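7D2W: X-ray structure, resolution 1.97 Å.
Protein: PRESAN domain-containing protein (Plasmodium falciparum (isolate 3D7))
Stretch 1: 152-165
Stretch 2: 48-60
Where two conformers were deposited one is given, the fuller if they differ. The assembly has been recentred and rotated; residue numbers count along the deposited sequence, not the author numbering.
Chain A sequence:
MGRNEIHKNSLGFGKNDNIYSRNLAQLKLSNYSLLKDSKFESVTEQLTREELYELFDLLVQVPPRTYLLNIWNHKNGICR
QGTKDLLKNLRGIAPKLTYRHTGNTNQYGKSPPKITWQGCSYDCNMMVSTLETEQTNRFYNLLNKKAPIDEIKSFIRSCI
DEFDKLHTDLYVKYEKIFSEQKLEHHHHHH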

# COMPACT_ATOMS: atom_id res chain seq x y z
N ILE A 152 2.76 20.32 -8.72
CA ILE A 152 3.21 20.27 -7.34
C ILE A 152 2.24 19.48 -6.47
O ILE A 152 2.65 18.66 -5.64
CB ILE A 152 3.43 21.70 -6.81
CG1 ILE A 152 4.61 22.35 -7.53
CG2 ILE A 152 3.62 21.69 -5.29
CD1 ILE A 152 4.74 23.84 -7.28
N LYS A 153 0.94 19.71 -6.65
CA LYS A 153 -0.06 18.98 -5.86
C LYS A 153 0.00 17.49 -6.13
O LYS A 153 -0.05 16.67 -5.20
CB LYS A 153 -1.46 19.52 -6.16
CG LYS A 153 -1.67 20.97 -5.77
CD LYS A 153 -3.15 21.35 -5.79
CE LYS A 153 -3.70 21.36 -7.20
NZ LYS A 153 -4.86 22.29 -7.33
N SER A 154 0.10 17.10 -7.40
CA SER A 154 0.23 15.69 -7.72
C SER A 154 1.51 15.12 -7.14
O SER A 154 1.53 13.98 -6.66
CB SER A 154 0.20 15.48 -9.24
OG SER A 154 -0.97 16.04 -9.79
N PHE A 155 2.60 15.89 -7.16
CA PHE A 155 3.85 15.41 -6.59
C PHE A 155 3.68 15.11 -5.10
O PHE A 155 4.10 14.04 -4.62
CB PHE A 155 4.96 16.43 -6.82
CG PHE A 155 6.17 16.21 -5.97
CD1 PHE A 155 7.16 15.31 -6.36
CD2 PHE A 155 6.31 16.88 -4.76
CE1 PHE A 155 8.27 15.09 -5.57
CE2 PHE A 155 7.41 16.67 -3.96
CZ PHE A 155 8.41 15.77 -4.37
N ILE A 156 3.07 16.03 -4.35
CA ILE A 156 2.96 15.84 -2.91
C ILE A 156 2.07 14.64 -2.60
O ILE A 156 2.41 13.80 -1.75
CB ILE A 156 2.44 17.12 -2.22
CG1 ILE A 156 3.44 18.27 -2.38
CG2 ILE A 156 2.20 16.85 -0.72
CD1 ILE A 156 2.87 19.65 -1.93
N ARG A 157 0.91 14.53 -3.28
CA ARG A 157 0.04 13.38 -3.05
C ARG A 157 0.73 12.08 -3.43
O ARG A 157 0.61 11.07 -2.73
CB ARG A 157 -1.29 13.55 -3.81
CG ARG A 157 -2.33 12.41 -3.57
CD ARG A 157 -3.80 12.90 -3.54
NE ARG A 157 -4.71 11.93 -2.92
CZ ARG A 157 -6.01 12.14 -2.73
NH1 ARG A 157 -6.78 11.20 -2.15
NH2 ARG A 157 -6.55 13.30 -3.10
N SER A 158 1.51 12.10 -4.52
CA SER A 158 2.23 10.89 -4.91
C SER A 158 3.32 10.52 -3.91
O SER A 158 3.59 9.33 -3.71
CB SER A 158 2.81 11.03 -6.32
OG SER A 158 1.77 10.80 -7.26
N CYS A 159 3.96 11.51 -3.27
CA CYS A 159 4.92 11.20 -2.22
C CYS A 159 4.26 10.51 -1.03
O CYS A 159 4.83 9.59 -0.44
CB CYS A 159 5.62 12.48 -1.75
SG CYS A 159 6.88 13.02 -2.91
N ILE A 160 3.07 10.97 -0.64
CA ILE A 160 2.36 10.31 0.45
C ILE A 160 1.98 8.89 0.05
O ILE A 160 2.16 7.95 0.83
CB ILE A 160 1.15 11.17 0.87
CG1 ILE A 160 1.67 12.46 1.51
CG2 ILE A 160 0.24 10.41 1.88
CD1 ILE A 160 0.58 13.51 1.70
N ASP A 161 1.50 8.71 -1.19
CA ASP A 161 1.21 7.36 -1.68
C ASP A 161 2.45 6.47 -1.64
O ASP A 161 2.37 5.29 -1.32
CB ASP A 161 0.69 7.39 -3.12
CG ASP A 161 -0.63 8.11 -3.28
OD1 ASP A 161 -1.40 8.20 -2.31
OD2 ASP A 161 -0.91 8.55 -4.42
N GLU A 162 3.60 7.03 -2.03
CA GLU A 162 4.84 6.27 -2.02
C GLU A 162 5.24 5.86 -0.60
O GLU A 162 5.75 4.74 -0.39
CB GLU A 162 5.96 7.09 -2.67
CG GLU A 162 7.27 6.34 -2.82
CD GLU A 162 8.34 7.16 -3.53
OE1 GLU A 162 8.16 8.40 -3.66
OE2 GLU A 162 9.34 6.56 -3.97
N PHE A 163 5.02 6.74 0.38
CA PHE A 163 5.26 6.37 1.78
C PHE A 163 4.28 5.30 2.24
O PHE A 163 4.65 4.41 3.02
CB PHE A 163 5.16 7.61 2.68
CG PHE A 163 6.48 8.02 3.26
CD1 PHE A 163 7.01 7.32 4.34
CD2 PHE A 163 7.23 9.05 2.69
CE1 PHE A 163 8.25 7.66 4.86
CE2 PHE A 163 8.48 9.41 3.21
CZ PHE A 163 8.99 8.71 4.28
N ASP A 164 3.02 5.38 1.80
CA ASP A 164 2.08 4.33 2.16
C ASP A 164 2.52 2.98 1.59
O ASP A 164 2.38 1.95 2.26
CB ASP A 164 0.68 4.68 1.66
CG ASP A 164 0.04 5.82 2.43
OD1 ASP A 164 0.55 6.19 3.53
OD2 ASP A 164 -0.98 6.34 1.94
N LYS A 165 3.05 2.98 0.37
CA LYS A 165 3.53 1.73 -0.21
C LYS A 165 4.75 1.21 0.53
O LYS A 165 4.87 0.01 0.77
CB LYS A 165 3.84 1.88 -1.70
CG LYS A 165 4.64 0.67 -2.27
CD LYS A 165 4.13 0.16 -3.59
CE LYS A 165 4.92 -1.09 -4.05
NZ LYS A 165 4.67 -2.35 -3.24
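Stretch 2 48-60: TREELYELFDLLV

Stretch 2 lies antiparallel along stretch 1 and is held at both ends by charged side chains, with an aromatic and aliphatic seam between them. At one end R49 and D164 form a two-pronged salt bridge: R49 NH1 donates to D164 OD2 at 2.6 Å and R49 NH2 donates to D164 OD1 at 3.1 Å, both nearly straight, so the carboxylate meets the edge of the guanidinium close to its plane. This leaves the faces of the guanidinium free for packing, and I160 CG2 lies over one of them, 3.4 Å from R49 NH1. At the other end the K153 ammonium reaches the last part of stretch 2, where K153 NZ donates to F56 O at 3.1 Å and to L59 O at 3.0 Å; a single lysine thus binds two carbonyls near the C-terminal end of stretch 2. A water near the R49 end accepts a weak hydrogen bond from R49 NH1 (3.3 Å to the water O), donates to D161 OD1 (2.7 Å) and is hydrogen-bonded to Y53 OH (2.9 Å), tying D161 to a helix its side chain does not touch directly.

Midway, the R157 guanidinium lies flat on Y53, with centres 3.6 Å apart and planes at 15°. R157 CZ is 3.3 Å from Y53 CD2 and stands over the ring face in a cation-pi contact, while R157 CD adds a CH-pi contact 3.9 Å from the ring centroid. The CA-to-CB bond of R157 points sideways; its extended side chain brings the charged end to the ring.

Apolar packing fills in around these contacts. The F56 ring takes K153 CG over one face and I156 CG2 at its edge, the latter 3.8 Å from F56 CZ. I160 meets three residues of stretch 2: besides R49, its CD1 is 4.0 Å from L52 CD2 and 4.4 Å from Y53 CE1, and its CG2 also comes within 3.6 Å of Y53 OH.

The backbones run in opposite directions. Stretch 1 is helical throughout and belongs to a longer helix; stretch 2 is helical from R49 onward, preceded by T48, whose OG1 caps the helix by accepting from E51 N at 3.1 Å. Their N-to-C directions differ by 171°, and the axes come within 11.3 Å. The CA atoms of K153 and F56 are 6.7 Å apart, those of R157 and Y53 8.2 Å, and those of I160 and R49 9.1 Å, so the backbones draw closer toward the lysine end. Together the two stretches bury 570 Å².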

# COMPACT_ATOMS: atom_id res chain seq x y z
N THR A 48 -4.78 16.91 8.98
CA THR A 48 -5.01 15.54 8.56
C THR A 48 -4.85 15.43 7.05
O THR A 48 -4.90 16.43 6.33
CB THR A 48 -6.40 15.07 8.96
OG1 THR A 48 -7.38 15.87 8.29
CG2 THR A 48 -6.58 15.19 10.47
N ARG A 49 -4.64 14.20 6.58
CA ARG A 49 -4.58 13.97 5.14
C ARG A 49 -5.82 14.52 4.45
O ARG A 49 -5.73 15.19 3.42
CB ARG A 49 -4.42 12.46 4.88
CG ARG A 49 -3.80 12.13 3.57
CD ARG A 49 -3.77 10.62 3.39
NE ARG A 49 -2.80 9.99 4.28
CZ ARG A 49 -2.12 8.90 3.94
NH1 ARG A 49 -2.36 8.36 2.77
NH2 ARG A 49 -1.24 8.35 4.77
N GLU A 50 -6.99 14.26 5.03
CA GLU A 50 -8.24 14.78 4.49
C GLU A 50 -8.21 16.30 4.39
O GLU A 50 -8.65 16.88 3.38
CB GLU A 50 -9.39 14.31 5.37
CG GLU A 50 -10.78 14.54 4.86
CD GLU A 50 -11.82 13.92 5.80
OE1 GLU A 50 -11.45 13.01 6.57
OE2 GLU A 50 -12.99 14.35 5.77
N GLU A 51 -7.72 16.97 5.43
CA GLU A 51 -7.67 18.43 5.41
C GLU A 51 -6.66 18.94 4.41
O GLU A 51 -6.86 19.99 3.80
CB GLU A 51 -7.34 18.96 6.80
CG GLU A 51 -8.54 18.98 7.74
CD GLU A 51 -8.15 19.03 9.21
OE1 GLU A 51 -6.95 18.88 9.51
OE2 GLU A 51 -9.05 19.22 10.05
N LEU A 52 -5.57 18.20 4.21
CA LEU A 52 -4.57 18.60 3.23
C LEU A 52 -5.12 18.49 1.82
O LEU A 52 -4.89 19.37 0.98
CB LEU A 52 -3.32 17.75 3.42
CG LEU A 52 -2.10 18.14 2.59
CD1 LEU A 52 -1.50 19.41 3.15
CD2 LEU A 52 -1.06 17.01 2.58
N TYR A 53 -5.86 17.42 1.52
CA TYR A 53 -6.39 17.27 0.17
C TYR A 53 -7.52 18.25 -0.12
O TYR A 53 -7.68 18.68 -1.26
CB TYR A 53 -6.86 15.83 -0.04
CG TYR A 53 -5.70 14.85 0.04
CD1 TYR A 53 -4.38 15.28 -0.12
CD2 TYR A 53 -5.92 13.49 0.31
CE1 TYR A 53 -3.32 14.39 -0.04
CE2 TYR A 53 -4.85 12.59 0.38
CZ TYR A 53 -3.57 13.05 0.21
OH TYR A 53 -2.51 12.17 0.28
N GLU A 54 -8.33 18.58 0.89
CA GLU A 54 -9.31 19.66 0.73
C GLU A 54 -8.60 20.99 0.47
O GLU A 54 -8.96 21.74 -0.44
CB GLU A 54 -10.20 19.74 1.97
CG GLU A 54 -11.08 18.50 2.19
CD GLU A 54 -11.64 18.37 3.61
OE1 GLU A 54 -11.10 19.02 4.54
OE2 GLU A 54 -12.62 17.62 3.80
N LEU A 55 -7.56 21.27 1.26
CA LEU A 55 -6.77 22.48 1.06
C LEU A 55 -6.10 22.51 -0.30
O LEU A 55 -5.80 23.60 -0.81
CB LEU A 55 -5.74 22.56 2.17
CG LEU A 55 -4.86 23.78 2.33
CD1 LEU A 55 -5.65 24.99 2.75
CD2 LEU A 55 -3.83 23.39 3.36
N PHE A 56 -5.83 21.35 -0.91
CA PHE A 56 -5.27 21.29 -2.25
C PHE A 56 -6.25 21.75 -3.31
O PHE A 56 -5.91 21.75 -4.50
CB PHE A 56 -4.81 19.88 -2.61
CG PHE A 56 -3.45 19.53 -2.08
CD1 PHE A 56 -2.74 20.43 -1.31
CD2 PHE A 56 -2.88 18.29 -2.33
CE1 PHE A 56 -1.48 20.11 -0.80
CE2 PHE A 56 -1.63 17.97 -1.83
CZ PHE A 56 -0.94 18.88 -1.05
N ASP A 57 -7.48 22.11 -2.94
CA ASP A 57 -8.39 22.71 -3.90
C ASP A 57 -8.57 24.20 -3.67
O ASP A 57 -8.97 24.91 -4.60
CB ASP A 57 -9.75 21.99 -3.86
CG ASP A 57 -9.61 20.47 -4.00
OD1 ASP A 57 -8.59 20.01 -4.56
OD2 ASP A 57 -10.51 19.74 -3.56
N LEU A 58 -8.22 24.69 -2.48
CA LEU A 58 -8.11 26.12 -2.23
C LEU A 58 -6.88 26.72 -2.90
O LEU A 58 -6.76 27.95 -2.95
CB LEU A 58 -8.05 26.39 -0.74
CG LEU A 58 -9.13 25.62 0.02
CD1 LEU A 58 -8.92 25.75 1.51
CD2 LEU A 58 -10.49 26.13 -0.41
N LEU A 59 -5.96 25.88 -3.39
CA LEU A 59 -4.80 26.32 -4.16
C LEU A 59 -5.14 26.15 -5.63
O LEU A 59 -4.97 25.08 -6.22
CB LEU A 59 -3.55 25.54 -3.77
CG LEU A 59 -3.24 25.59 -2.28
CD1 LEU A 59 -2.16 24.60 -1.93
CD2 LEU A 59 -2.81 27.00 -1.90
N VAL A 60 -5.64 27.23 -6.23
CA VAL A 60 -5.89 27.27 -7.67
C VAL A 60 -4.69 27.87 -8.40
O VAL A 60 -4.48 27.59 -9.59
CB VAL A 60 -7.17 28.08 -7.96
CG1 VAL A 60 -8.40 27.20 -7.78
CG2 VAL A 60 -7.25 29.29 -7.03
O HOH W 1 -2.85 9.41 -0.37